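Local coordinates for beta-N-acetylhexosaminidase (Arthrobacter aurescens, PDB 3RCN), which probably hydrolyses terminal non-reducing N-acetyl-D-hexosamine residues from N-acetyl-beta-D-hexosaminides, as a glycoside hydrolase of family 20, at residues A[307-313]-A[360-365]; A[108-113]-A[125-130]; A[198-203]-A[272-277]; A[161-165]-A[232-238]. All coordinates share one frame; numbering follows the deposited sequence.

Contact 1: residues A[307-313]-A[360-365]; sequences SPWISLG and RATSVW
Two neighbouring parallel strands of the catalytic alpha-beta barrel, 309-313 and 361-364, pair here through their backbones, joined in sequence by a largely helical crossover. Ala-361 N donates to Pro-308 O (2.9 Å), Ile-310 N to Ala-361 O, Ser-363 N to Ile-310 O (2.9 Å) and Leu-312 N to Ser-363 O (2.8 Å), so acceptors alternate between the strands in the parallel manner. Trp-309, Ser-311, Ala-361 and Ser-363 share one face of the sheet. There CD1 of the Trp-309 indole lies 3.8 Å from Ala-361 CB, and a water links Ser-311 OG (2.9 Å) to Ser-363 OG; both hydroxyls stand anti to their own backbone N. Ile-310 and Thr-362 lie on the opposite face; the Leu-312 and Thr-362 side chains cross at about a right angle, CD1 against CG2. At the N-terminal end the Arg-360 chain bends at chi2 (-59°), and NH1 reaches Ser-307 O (3.0 Å) from above the carbonyl plane, while also bonding Phe-305 O. With an alanine in place of Arg-360, these two carbonyls would probably lose their shared donor, and Ile-310 CD1 its contacts with CG and NH1. Beyond the pair, strand 239-243 adjoins Trp-309 and Ser-311, strand 378-381 bonds to Thr-362 and Val-364, and helices 288-304 and 342-357 pack on Ile-310, Leu-312 and Thr-362; Trp-365 NE1 binds Glu-243.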
loop_
_atom_site.group_PDB
_atom_site.type_symbol
_atom_site.label_atom_id
_atom_site.label_comp_id
_atom_site.label_asym_id
_atom_site.label_seq_id
_atom_site.Cartn_x
_atom_site.Cartn_y
_atom_site.Cartn_z
ATOM N N SER A 307 -5.013 13.991 19.767
ATOM C CA SER A 307 -6.458 14.216 19.653
ATOM C C SER A 307 -7.197 14.619 20.958
ATOM O O SER A 307 -7.034 13.972 21.994
ATOM C CB SER A 307 -7.093 12.935 19.112
ATOM O OG SER A 307 -8.502 12.955 19.226
ATOM N N PRO A 308 -8.034 15.674 20.900
ATOM C CA PRO A 308 -8.807 16.112 22.081
ATOM C C PRO A 308 -9.773 15.044 22.602
ATOM O O PRO A 308 -10.112 15.086 23.777
ATOM C CB PRO A 308 -9.595 17.336 21.580
ATOM C CG PRO A 308 -8.891 17.759 20.306
ATOM C CD PRO A 308 -8.295 16.512 19.716
ATOM N N TRP A 309 -10.219 14.122 21.749
ATOM C CA TRP A 309 -11.026 12.985 22.204
ATOM C C TRP A 309 -10.219 11.694 22.182
ATOM O O TRP A 309 -9.357 11.498 21.326
ATOM C CB TRP A 309 -12.255 12.775 21.321
ATOM C CG TRP A 309 -13.150 13.949 21.207
ATOM C CD1 TRP A 309 -14.171 14.290 22.047
ATOM C CD2 TRP A 309 -13.125 14.940 20.179
ATOM N NE1 TRP A 309 -14.778 15.445 21.608
ATOM C CE2 TRP A 309 -14.153 15.869 20.463
ATOM C CE3 TRP A 309 -12.319 15.150 19.054
ATOM C CZ2 TRP A 309 -14.407 16.983 19.656
ATOM C CZ3 TRP A 309 -12.571 16.264 18.248
ATOM C CH2 TRP A 309 -13.607 17.163 18.555
ATOM N N ILE A 310 -10.515 10.806 23.118
ATOM C CA ILE A 310 -9.950 9.468 23.121
ATOM C C ILE A 310 -11.104 8.515 23.376
ATOM O O ILE A 310 -11.903 8.749 24.266
ATOM C CB ILE A 310 -8.877 9.361 24.202
ATOM C CG1 ILE A 310 -7.641 10.137 23.736
ATOM C CG2 ILE A 310 -8.553 7.913 24.519
ATOM C CD1 ILE A 310 -6.480 10.034 24.661
ATOM N N SER A 311 -11.236 7.471 22.568
ATOM C CA SER A 311 -12.425 6.626 22.648
ATOM C C SER A 311 -12.231 5.453 23.591
ATOM O O SER A 311 -11.218 4.760 23.534
ATOM C CB SER A 311 -12.851 6.127 21.266
ATOM O OG SER A 311 -13.883 5.159 21.375
ATOM N N LEU A 312 -13.169 5.292 24.515
ATOM C CA LEU A 312 -13.183 4.142 25.408
ATOM C C LEU A 312 -14.148 3.039 25.016
ATOM O O LEU A 312 -14.248 2.040 25.723
ATOM C CB LEU A 312 -13.398 4.564 26.860
ATOM C CG LEU A 312 -12.279 5.447 27.415
ATOM C CD1 LEU A 312 -12.615 5.911 28.823
ATOM C CD2 LEU A 312 -10.954 4.716 27.381
ATOM N N GLY A 313 -14.860 3.189 23.904
ATOM C CA GLY A 313 -15.835 2.164 23.572
ATOM C C GLY A 313 -17.007 2.136 24.542
ATOM O O GLY A 313 -17.772 3.087 24.619
ATOM N N ARG A 360 -8.093 15.515 28.127
ATOM C CA ARG A 360 -8.848 14.941 27.027
ATOM C C ARG A 360 -10.288 14.629 27.391
ATOM O O ARG A 360 -10.572 14.115 28.478
ATOM C CB ARG A 360 -8.178 13.651 26.534
ATOM C CG ARG A 360 -6.670 13.751 26.354
ATOM C CD ARG A 360 -6.261 14.838 25.359
ATOM N NE ARG A 360 -4.805 14.946 25.318
ATOM C CZ ARG A 360 -4.029 14.275 24.468
ATOM N NH1 ARG A 360 -4.572 13.465 23.565
ATOM N NH2 ARG A 360 -2.708 14.422 24.513
ATOM N N ALA A 361 -11.188 14.934 26.463
ATOM C CA ALA A 361 -12.568 14.482 26.536
ATOM C C ALA A 361 -12.624 12.998 26.181
ATOM O O ALA A 361 -11.716 12.476 25.549
ATOM C CB ALA A 361 -13.425 15.287 25.591
ATOM N N THR A 362 -13.687 12.317 26.594
ATOM C CA THR A 362 -13.857 10.893 26.307
ATOM C C THR A 362 -14.890 10.666 25.214
ATOM O O THR A 362 -15.847 11.429 25.068
ATOM C CB THR A 362 -14.293 10.109 27.562
ATOM O OG1 THR A 362 -13.192 10.009 28.465
ATOM C CG2 THR A 362 -14.752 8.705 27.209
ATOM N N SER A 363 -14.680 9.621 24.430
ATOM C CA SER A 363 -15.647 9.242 23.421
ATOM C C SER A 363 -16.158 7.829 23.734
ATOM O O SER A 363 -15.374 6.950 24.098
ATOM C CB SER A 363 -14.990 9.313 22.045
ATOM O OG SER A 363 -15.899 8.948 21.028
ATOM N N VAL A 364 -17.470 7.618 23.618
ATOM C CA VAL A 364 -18.063 6.307 23.880
ATOM C C VAL A 364 -19.207 6.003 22.917
ATOM O O VAL A 364 -19.716 6.897 22.244
ATOM C CB VAL A 364 -18.611 6.206 25.325
ATOM C CG1 VAL A 364 -17.529 6.523 26.334
ATOM C CG2 VAL A 364 -19.791 7.144 25.514
ATOM N N TRP A 365 -19.622 4.744 22.862
ATOM C CA TRP A 365 -20.742 4.356 22.004
ATOM C C TRP A 365 -22.134 4.589 22.613
ATOM O O TRP A 365 -23.135 4.535 21.901
ATOM C CB TRP A 365 -20.602 2.898 21.549
ATOM C CG TRP A 365 -19.392 2.659 20.709
ATOM C CD1 TRP A 365 -18.256 1.996 21.069
ATOM C CD2 TRP A 365 -19.185 3.103 19.372
ATOM N NE1 TRP A 365 -17.350 1.998 20.032
ATOM C CE2 TRP A 365 -17.904 2.671 18.976
ATOM C CE3 TRP A 365 -19.961 3.823 18.461
ATOM C CZ2 TRP A 365 -17.389 2.934 17.724
ATOM C CZ3 TRP A 365 -19.448 4.081 17.225
ATOM C CH2 TRP A 365 -18.175 3.641 16.863
HETATM O O HOH W 1 -16.479 6.089 20.489
#

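Contact 2: residues A[108-113]-A[125-130]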
loop_
_atom_site.group_PDB
_atom_site.type_symbol
_atom_site.label_atom_id
_atom_site.label_comp_id
_atom_site.label_asym_id
_atom_site.label_seq_id
_atom_site.Cartn_x
_atom_site.Cartn_y
_atom_site.Cartn_z
ATOM N N LEU A 108 -10.158 19.681 -10.387
ATOM C CA LEU A 108 -10.273 20.535 -11.578
ATOM C C LEU A 108 -9.254 20.207 -12.700
ATOM O O LEU A 108 -9.555 20.362 -13.893
ATOM C CB LEU A 108 -10.178 22.018 -11.193
ATOM C CG LEU A 108 -11.398 22.681 -10.557
ATOM C CD1 LEU A 108 -11.067 24.114 -10.219
ATOM C CD2 LEU A 108 -12.618 22.623 -11.470
ATOM N N LEU A 109 -8.060 19.758 -12.314
ATOM C CA LEU A 109 -7.030 19.379 -13.278
ATOM C C LEU A 109 -7.278 18.015 -13.919
ATOM O O LEU A 109 -6.755 17.739 -15.001
ATOM C CB LEU A 109 -5.643 19.399 -12.632
ATOM C CG LEU A 109 -5.153 20.765 -12.154
ATOM C CD1 LEU A 109 -4.116 20.626 -11.055
ATOM C CD2 LEU A 109 -4.608 21.603 -13.297
ATOM N N GLY A 110 -8.068 17.173 -13.260
ATOM C CA GLY A 110 -8.389 15.844 -13.764
ATOM C C GLY A 110 -7.679 14.714 -13.034
ATOM O O GLY A 110 -6.742 14.965 -12.275
ATOM N N PRO A 111 -8.114 13.459 -13.270
ATOM C CA PRO A 111 -7.619 12.285 -12.538
ATOM C C PRO A 111 -6.105 12.081 -12.598
ATOM O O PRO A 111 -5.568 11.457 -11.676
ATOM C CB PRO A 111 -8.336 11.111 -13.223
ATOM C CG PRO A 111 -9.552 11.708 -13.810
ATOM C CD PRO A 111 -9.133 13.079 -14.263
ATOM N N ALA A 112 -5.426 12.579 -13.633
ATOM C CA ALA A 112 -3.978 12.344 -13.724
ATOM C C ALA A 112 -3.234 13.122 -12.640
ATOM O O ALA A 112 -2.090 12.812 -12.295
ATOM C CB ALA A 112 -3.441 12.689 -15.099
ATOM N N ALA A 113 -3.907 14.126 -12.104
ATOM C CA ALA A 113 -3.371 14.920 -11.012
ATOM C C ALA A 113 -3.307 14.135 -9.698
ATOM O O ALA A 113 -2.617 14.550 -8.773
ATOM C CB ALA A 113 -4.190 16.176 -10.841
ATOM N N TRP A 125 -0.993 21.631 -18.673
ATOM C CA TRP A 125 -2.233 21.141 -18.119
ATOM C C TRP A 125 -3.127 22.338 -18.130
ATOM O O TRP A 125 -2.658 23.472 -18.169
ATOM C CB TRP A 125 -2.064 20.659 -16.690
ATOM C CG TRP A 125 -1.175 19.488 -16.510
ATOM C CD1 TRP A 125 0.028 19.276 -17.098
ATOM C CD2 TRP A 125 -1.420 18.353 -15.671
ATOM N NE1 TRP A 125 0.559 18.075 -16.677
ATOM C CE2 TRP A 125 -0.317 17.488 -15.803
ATOM C CE3 TRP A 125 -2.466 17.985 -14.822
ATOM C CZ2 TRP A 125 -0.226 16.277 -15.115
ATOM C CZ3 TRP A 125 -2.374 16.783 -14.140
ATOM C CH2 TRP A 125 -1.263 15.947 -14.288
ATOM N N SER A 126 -4.423 22.104 -18.097
ATOM C CA SER A 126 -5.331 23.221 -18.074
ATOM C C SER A 126 -6.339 23.149 -16.941
ATOM O O SER A 126 -6.923 22.098 -16.674
ATOM C CB SER A 126 -6.025 23.342 -19.418
ATOM O OG SER A 126 -5.077 23.712 -20.390
ATOM N N VAL A 127 -6.520 24.282 -16.273
ATOM C CA VAL A 127 -7.587 24.448 -15.302
ATOM C C VAL A 127 -8.678 25.322 -15.900
ATOM O O VAL A 127 -8.425 26.466 -16.265
ATOM C CB VAL A 127 -7.080 25.131 -14.024
ATOM C CG1 VAL A 127 -6.817 24.107 -12.942
ATOM C CG2 VAL A 127 -5.829 25.942 -14.323
ATOM N N PRO A 128 -9.899 24.784 -16.016
ATOM C CA PRO A 128 -11.008 25.616 -16.491
ATOM C C PRO A 128 -11.161 26.842 -15.594
ATOM O O PRO A 128 -10.903 26.738 -14.402
ATOM C CB PRO A 128 -12.224 24.692 -16.359
ATOM C CG PRO A 128 -11.782 23.566 -15.473
ATOM C CD PRO A 128 -10.323 23.411 -15.704
ATOM N N ARG A 129 -11.548 27.984 -16.150
ATOM C CA ARG A 129 -11.676 29.175 -15.325
ATOM C C ARG A 129 -12.997 29.135 -14.576
ATOM O O ARG A 129 -14.062 29.078 -15.186
ATOM C CB ARG A 129 -11.539 30.450 -16.161
ATOM C CG ARG A 129 -10.116 30.694 -16.652
ATOM C CD ARG A 129 -9.924 32.110 -17.166
ATOM N NE ARG A 129 -8.567 32.326 -17.662
ATOM C CZ ARG A 129 -8.143 31.938 -18.867
ATOM N NH1 ARG A 129 -8.971 31.305 -19.692
ATOM N NH2 ARG A 129 -6.891 32.174 -19.252
ATOM N N VAL A 130 -12.912 29.145 -13.249
ATOM C CA VAL A 130 -14.091 29.058 -12.394
ATOM C C VAL A 130 -13.947 29.905 -11.138
ATOM O O VAL A 130 -12.846 30.319 -10.762
ATOM C CB VAL A 130 -14.357 27.614 -11.918
ATOM C CG1 VAL A 130 -14.548 26.688 -13.086
ATOM C CG2 VAL A 130 -13.222 27.131 -11.032
#
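Leu-108 and Val-130 reach toward each other tip to tip, CD1 of the leucine lying 3.8 Å from CG2 of the valine, while the other leucine branch, CD2, lies 4.2 Å from Pro-128 CG. The Leu-109 and Val-127 side chains cross obliquely, CD2 against CG1. The indole of Trp-125, its CG anti to the carbonyl carbon (chi1 -64°), turns the edge of its six-membered ring to the helix end: CE3 faces Leu-109 CB (4.1 Å), CZ3 faces Ala-113 CB (3.8 Å), and CH2 lies 4.0 Å from Ala-112 CB. Ala-112 O and Ala-113 N sit at that edge in the plane of the ring. This is apolar packing of the C-terminal end of helix 95-109, and of the turn after it, on strand 125-134 in the non-catalytic family 20 domain. Gly-110, with positive phi (106°), leaves the helix, and the chain turns to bring Ala-112 and Ala-113 to the indole. Trp-55 meets Trp-125 edge-to-face, helix 39-53 adds Leu-49 beside Leu-109, and Leu-82 touches Leu-108.

Contact 3: residues A[198-203]-A[272-277]; sequences WRRESS and EVWTRW
Ser-202 OG is gripped side-on, in the guanidinium plane, by two nitrogens of Arg-199, NE at 2.9 Å and NH2 at 3.2 Å, which the chain, extended from CG to NE, carries there. With bonds from NH2 to Arg-149 O and NH1 to Gln-180 O, this grip holds the guanidinium with one face toward Trp-277 CH2, 3.7 Å from NH2; the indole presents its edge, the planes 77° apart. Ser-203 CB sits over the Trp-277 ring, and a weak bond runs from Ser-203 N to Thr-275 O (3.0 Å). Thr-275 CB lies 3.5 Å from Glu-201 O. Arg-200 NH1 and Glu-272 OE1 form a long salt bridge (3.7 Å). Water 3 joins Glu-201 OE2 to Thr-275 OG1. Here strand 198-199 and the loop after it meet a loop between helices 251-256 and 288-304; Trp-274 lies about 8 Å from the predicted proton donor Glu-316 (between side chains). Van der Waals packing, water and weak or long polar links, rather than strong direct bonds, join the two segments.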
loop_
_atom_site.group_PDB
_atom_site.type_symbol
_atom_site.label_atom_id
_atom_site.label_comp_id
_atom_site.label_asym_id
_atom_site.label_seq_id
_atom_site.Cartn_x
_atom_site.Cartn_y
_atom_site.Cartn_z
ATOM N N TRP A 198 -1.767 -11.355 17.847
ATOM C CA TRP A 198 -2.061 -12.426 16.886
ATOM C C TRP A 198 -3.021 -13.472 17.428
ATOM O O TRP A 198 -3.085 -13.701 18.629
ATOM C CB TRP A 198 -0.769 -13.104 16.392
ATOM C CG TRP A 198 -0.060 -13.932 17.432
ATOM C CD1 TRP A 198 0.784 -13.474 18.403
ATOM C CD2 TRP A 198 -0.121 -15.364 17.597
ATOM N NE1 TRP A 198 1.249 -14.525 19.163
ATOM C CE2 TRP A 198 0.712 -15.690 18.692
ATOM C CE3 TRP A 198 -0.800 -16.390 16.933
ATOM C CZ2 TRP A 198 0.887 -17.018 19.138
ATOM C CZ3 TRP A 198 -0.622 -17.704 17.376
ATOM C CH2 TRP A 198 0.215 -18.001 18.472
ATOM N N ARG A 199 -3.760 -14.107 16.525
ATOM C CA ARG A 199 -4.654 -15.202 16.875
ATOM C C ARG A 199 -4.347 -16.421 15.996
ATOM O O ARG A 199 -3.792 -16.276 14.913
ATOM C CB ARG A 199 -6.115 -14.783 16.678
ATOM C CG ARG A 199 -6.471 -14.424 15.248
ATOM C CD ARG A 199 -7.908 -13.957 15.150
ATOM N NE ARG A 199 -8.260 -13.507 13.806
ATOM C CZ ARG A 199 -8.232 -12.235 13.409
ATOM N NH1 ARG A 199 -7.857 -11.268 14.252
ATOM N NH2 ARG A 199 -8.577 -11.925 12.161
ATOM N N ARG A 200 -4.729 -17.604 16.473
ATOM C CA ARG A 200 -4.513 -18.884 15.801
ATOM C C ARG A 200 -5.216 -18.982 14.449
ATOM O O ARG A 200 -4.634 -19.432 13.456
ATOM C CB ARG A 200 -5.054 -20.000 16.683
ATOM C CG ARG A 200 -4.115 -21.145 16.873
ATOM C CD ARG A 200 -3.619 -21.185 18.303
ATOM N NE ARG A 200 -2.249 -21.684 18.371
ATOM C CZ ARG A 200 -1.465 -21.565 19.434
ATOM N NH1 ARG A 200 -1.919 -20.956 20.523
ATOM N NH2 ARG A 200 -0.228 -22.049 19.406
ATOM N N GLU A 201 -6.484 -18.587 14.417
ATOM C CA GLU A 201 -7.259 -18.624 13.184
ATOM C C GLU A 201 -8.405 -17.619 13.224
ATOM O O GLU A 201 -8.449 -16.751 14.095
ATOM C CB GLU A 201 -7.770 -20.033 12.896
ATOM C CG GLU A 201 -8.315 -20.775 14.096
ATOM C CD GLU A 201 -9.023 -22.068 13.708
ATOM O OE1 GLU A 201 -8.918 -22.496 12.532
ATOM O OE2 GLU A 201 -9.690 -22.659 14.583
ATOM N N SER A 202 -9.309 -17.727 12.258
ATOM C CA SER A 202 -10.401 -16.780 12.114
ATOM C C SER A 202 -11.662 -17.484 11.650
ATOM O O SER A 202 -11.604 -18.393 10.824
ATOM C CB SER A 202 -10.047 -15.713 11.073
ATOM O OG SER A 202 -8.856 -15.026 11.400
ATOM N N SER A 203 -12.804 -17.050 12.168
ATOM C CA SER A 203 -14.079 -17.476 11.618
ATOM C C SER A 203 -14.113 -17.161 10.147
ATOM O O SER A 203 -13.706 -16.085 9.713
ATOM C CB SER A 203 -15.249 -16.760 12.292
ATOM O OG SER A 203 -15.341 -17.104 13.658
ATOM N N GLU A 272 -6.849 -17.410 25.374
ATOM C CA GLU A 272 -6.082 -17.003 24.193
ATOM C C GLU A 272 -6.852 -15.987 23.333
ATOM O O GLU A 272 -8.065 -15.831 23.504
ATOM C CB GLU A 272 -5.653 -18.223 23.373
ATOM C CG GLU A 272 -6.774 -18.918 22.636
ATOM C CD GLU A 272 -6.252 -19.912 21.608
ATOM O OE1 GLU A 272 -5.324 -20.681 21.957
ATOM O OE2 GLU A 272 -6.757 -19.910 20.454
ATOM N N VAL A 273 -6.162 -15.282 22.434
ATOM C CA VAL A 273 -6.837 -14.264 21.625
ATOM C C VAL A 273 -8.066 -14.907 20.958
ATOM O O VAL A 273 -7.991 -16.031 20.474
ATOM C CB VAL A 273 -5.899 -13.644 20.561
ATOM C CG1 VAL A 273 -6.649 -12.619 19.731
ATOM C CG2 VAL A 273 -4.691 -12.994 21.210
ATOM N N TRP A 274 -9.207 -14.224 20.961
ATOM C CA TRP A 274 -10.434 -14.842 20.443
ATOM C C TRP A 274 -10.333 -15.124 18.950
ATOM O O TRP A 274 -9.861 -14.285 18.205
ATOM C CB TRP A 274 -11.658 -13.966 20.712
ATOM C CG TRP A 274 -12.883 -14.766 21.055
ATOM C CD1 TRP A 274 -12.921 -16.035 21.590
ATOM C CD2 TRP A 274 -14.251 -14.357 20.900
ATOM N NE1 TRP A 274 -14.229 -16.430 21.774
ATOM C CE2 TRP A 274 -15.062 -15.419 21.364
ATOM C CE3 TRP A 274 -14.869 -13.199 20.412
ATOM C CZ2 TRP A 274 -16.453 -15.353 21.349
ATOM C CZ3 TRP A 274 -16.256 -13.135 20.400
ATOM C CH2 TRP A 274 -17.028 -14.202 20.869
ATOM N N THR A 275 -10.760 -16.309 18.518
ATOM C CA THR A 275 -10.743 -16.639 17.089
ATOM C C THR A 275 -12.064 -16.455 16.318
ATOM O O THR A 275 -12.125 -16.728 15.112
ATOM C CB THR A 275 -10.187 -18.059 16.822
ATOM O OG1 THR A 275 -11.136 -19.036 17.246
ATOM C CG2 THR A 275 -8.891 -18.263 17.560
ATOM N N ARG A 276 -13.113 -15.986 16.988
ATOM C CA ARG A 276 -14.414 -15.868 16.329
ATOM C C ARG A 276 -14.988 -14.477 16.458
ATOM O O ARG A 276 -14.463 -13.647 17.206
ATOM C CB ARG A 276 -15.413 -16.909 16.839
ATOM C CG ARG A 276 -15.505 -16.994 18.351
ATOM C CD ARG A 276 -16.872 -17.477 18.802
ATOM N NE ARG A 276 -17.888 -16.433 18.674
ATOM C CZ ARG A 276 -19.074 -16.469 19.280
ATOM N NH1 ARG A 276 -19.392 -17.494 20.064
ATOM N NH2 ARG A 276 -19.937 -15.478 19.115
ATOM N N TRP A 277 -16.034 -14.211 15.680
ATOM C CA TRP A 277 -16.708 -12.918 15.728
ATOM C C TRP A 277 -17.833 -12.879 16.771
ATOM O O TRP A 277 -18.095 -13.868 17.453
ATOM C CB TRP A 277 -17.253 -12.547 14.341
ATOM C CG TRP A 277 -16.265 -12.837 13.191
ATOM C CD1 TRP A 277 -16.526 -13.544 12.057
ATOM C CD2 TRP A 277 -14.882 -12.437 13.099
ATOM N NE1 TRP A 277 -15.410 -13.606 11.269
ATOM C CE2 TRP A 277 -14.386 -12.939 11.886
ATOM C CE3 TRP A 277 -14.022 -11.707 13.925
ATOM C CZ2 TRP A 277 -13.065 -12.731 11.473
ATOM C CZ3 TRP A 277 -12.716 -11.505 13.517
ATOM C CH2 TRP A 277 -12.249 -12.016 12.303
HETATM O O HOH W 2 -5.777 -17.672 19.100
HETATM O O HOH W 3 -10.641 -21.649 17.266
#

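Contact 4: residues A[161-165]-A[232-238]; sequences IEVMA and FAADRHI
A salt bridge joins Glu-162 of helix 154-166 to Arg-236, just past the end of helix 223-235. Arg-236 NE donates to Glu-162 OE2 (2.9 Å, N-H...O angle 154°) within its own guanidinium plane but from above the carboxylate plane, and a weak bond runs from NH2 to OE1 (3.3 Å); the two flat groups are 49° apart. Glu-162 reaches there with CG anti to the backbone N (chi1 -174°) and a bend at chi2. A further hydrogen bond, from Arg-236 NH1 to Phe-232 O (3.1 Å), ties the arginine to its own helix end, and its guanidinium lies over a face of the Phe-232 ring. Apolar contacts fill the rest. Ile-161 CG2 touches the ring edge of Phe-232 at CD1 (3.7 Å) and meets Ile-238 CD1 (3.8 Å), which also packs on Ala-165 CB; Ala-165 CB lies 3.6 Å from Arg-236 CB. A Schellman motif ends helix 223-235, with His-237 at the positive-phi position, and turns Ile-238 back toward helix 154-166. Trp-44 of helix 39-53 and Phe-99 of helix 95-109 touch Arg-236, bringing the non-catalytic domain against these barrel helices. A leucine in place of Arg-236 would probably leave the Glu-162 carboxylate without its main counter-charge and Phe-232 O without this donor. Glu-162 probably offsets the charge of the buried guanidinium, which in turn is likely to keep the carboxylate ionised.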
loop_
_atom_site.group_PDB
_atom_site.type_symbol
_atom_site.label_atom_id
_atom_site.label_comp_id
_atom_site.label_asym_id
_atom_site.label_seq_id
_atom_site.Cartn_x
_atom_site.Cartn_y
_atom_site.Cartn_z
ATOM N N ILE A 161 -5.877 6.885 4.267
ATOM C CA ILE A 161 -5.947 8.245 4.808
ATOM C C ILE A 161 -5.872 9.289 3.691
ATOM O O ILE A 161 -6.566 10.303 3.727
ATOM C CB ILE A 161 -4.825 8.510 5.833
ATOM C CG1 ILE A 161 -5.148 7.817 7.155
ATOM C CG2 ILE A 161 -4.641 10.004 6.045
ATOM C CD1 ILE A 161 -3.973 7.731 8.118
ATOM N N GLU A 162 -5.040 9.020 2.691
ATOM C CA GLU A 162 -4.886 9.919 1.551
ATOM C C GLU A 162 -6.190 10.033 0.760
ATOM O O GLU A 162 -6.594 11.128 0.334
ATOM C CB GLU A 162 -3.755 9.416 0.651
ATOM C CG GLU A 162 -3.416 10.347 -0.495
ATOM C CD GLU A 162 -2.513 11.507 -0.086
ATOM O OE1 GLU A 162 -1.278 11.343 -0.217
ATOM O OE2 GLU A 162 -3.030 12.575 0.344
ATOM N N VAL A 163 -6.850 8.894 0.565
ATOM C CA VAL A 163 -8.150 8.873 -0.100
ATOM C C VAL A 163 -9.218 9.598 0.728
ATOM O O VAL A 163 -10.108 10.242 0.168
ATOM C CB VAL A 163 -8.604 7.437 -0.415
ATOM C CG1 VAL A 163 -9.991 7.438 -1.005
ATOM C CG2 VAL A 163 -7.615 6.764 -1.377
HETATM N N MSE A 164 -9.127 9.501 2.055
HETATM C CA MSE A 164 -10.046 10.237 2.937
HETATM C C MSE A 164 -9.928 11.749 2.766
HETATM O O MSE A 164 -10.930 12.453 2.673
HETATM C CB MSE A 164 -9.790 9.918 4.411
HETATM C CG MSE A 164 -10.277 8.577 4.900
HETATM SE SE MSE A 164 -9.846 8.392 6.807
HETATM C CE MSE A 164 -10.850 9.847 7.612
ATOM N N ALA A 165 -8.696 12.248 2.763
ATOM C CA ALA A 165 -8.476 13.682 2.692
ATOM C C ALA A 165 -8.983 14.225 1.354
ATOM O O ALA A 165 -9.391 15.388 1.246
ATOM C CB ALA A 165 -6.997 14.000 2.888
ATOM N N PHE A 232 1.015 11.898 9.444
ATOM C CA PHE A 232 0.508 11.794 8.079
ATOM C C PHE A 232 -0.911 12.365 8.028
ATOM O O PHE A 232 -1.223 13.198 7.174
ATOM C CB PHE A 232 0.552 10.324 7.608
ATOM C CG PHE A 232 0.313 10.126 6.127
ATOM C CD1 PHE A 232 -0.965 9.916 5.635
ATOM C CD2 PHE A 232 1.371 10.093 5.236
ATOM C CE1 PHE A 232 -1.185 9.699 4.275
ATOM C CE2 PHE A 232 1.155 9.897 3.872
ATOM C CZ PHE A 232 -0.122 9.697 3.398
ATOM N N ALA A 233 -1.764 11.940 8.957
ATOM C CA ALA A 233 -3.124 12.474 9.028
ATOM C C ALA A 233 -3.154 13.991 9.308
ATOM O O ALA A 233 -4.000 14.718 8.789
ATOM C CB ALA A 233 -3.922 11.732 10.060
ATOM N N ALA A 234 -2.230 14.468 10.130
ATOM C CA ALA A 234 -2.236 15.868 10.523
ATOM C C ALA A 234 -1.830 16.769 9.354
ATOM O O ALA A 234 -2.344 17.893 9.200
ATOM C CB ALA A 234 -1.328 16.084 11.726
ATOM N N ASP A 235 -0.917 16.274 8.521
ATOM C CA ASP A 235 -0.550 17.000 7.306
ATOM C C ASP A 235 -1.768 17.164 6.396
ATOM O O ASP A 235 -1.865 18.117 5.637
ATOM C CB ASP A 235 0.565 16.274 6.549
ATOM C CG ASP A 235 1.958 16.572 7.103
ATOM O OD1 ASP A 235 2.088 17.482 7.972
ATOM O OD2 ASP A 235 2.922 15.900 6.642
ATOM N N ARG A 236 -2.667 16.188 6.446
ATOM C CA ARG A 236 -3.932 16.216 5.706
ATOM C C ARG A 236 -5.161 16.715 6.500
ATOM O O ARG A 236 -6.306 16.514 6.071
ATOM C CB ARG A 236 -4.180 14.875 5.010
ATOM C CG ARG A 236 -3.181 14.598 3.875
ATOM C CD ARG A 236 -2.772 13.133 3.855
ATOM N NE ARG A 236 -1.699 12.871 2.904
ATOM C CZ ARG A 236 -0.401 13.032 3.152
ATOM N NH1 ARG A 236 0.016 13.476 4.329
ATOM N NH2 ARG A 236 0.487 12.748 2.213
ATOM N N HIS A 237 -4.931 17.227 7.712
ATOM C CA HIS A 237 -6.002 17.841 8.505
ATOM C C HIS A 237 -7.064 16.831 8.901
ATOM O O HIS A 237 -8.261 17.111 8.928
ATOM C CB HIS A 237 -6.603 19.061 7.794
ATOM C CG HIS A 237 -5.639 20.193 7.684
ATOM N ND1 HIS A 237 -5.410 21.075 8.720
ATOM C CD2 HIS A 237 -4.786 20.548 6.693
ATOM C CE1 HIS A 237 -4.483 21.941 8.357
ATOM N NE2 HIS A 237 -4.090 21.645 7.130
ATOM N N ILE A 238 -6.591 15.640 9.211
ATOM C CA ILE A 238 -7.443 14.609 9.742
ATOM C C ILE A 238 -7.039 14.375 11.197
ATOM O O ILE A 238 -5.849 14.241 11.516
ATOM C CB ILE A 238 -7.320 13.337 8.897
ATOM C CG1 ILE A 238 -7.816 13.626 7.476
ATOM C CG2 ILE A 238 -8.079 12.193 9.526
ATOM C CD1 ILE A 238 -7.403 12.589 6.450
#

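In the fold
From the N terminus, contact 2 comes first, closing a short loop between helix 95-109 and strand 125-134 within the non-catalytic domain. Contacts 4 and 3 follow in the catalytic domain and cross along the chain: helix 154-166 opens contact 4, segment 198-203 opens contact 3, then 232-238 closes the former and 272-277 the latter. Contact 4 joins two barrel helices; contact 3 joins strand 198-199 and its following loop to the loop 272-277, about 31 Å away, centre to centre. Contact 1 comes last, in series with the others, pairing two barrel strands across a helical crossover. Contacts 2 and 4 approach to about 9 Å between nearest atoms, helix 95-109 touching both.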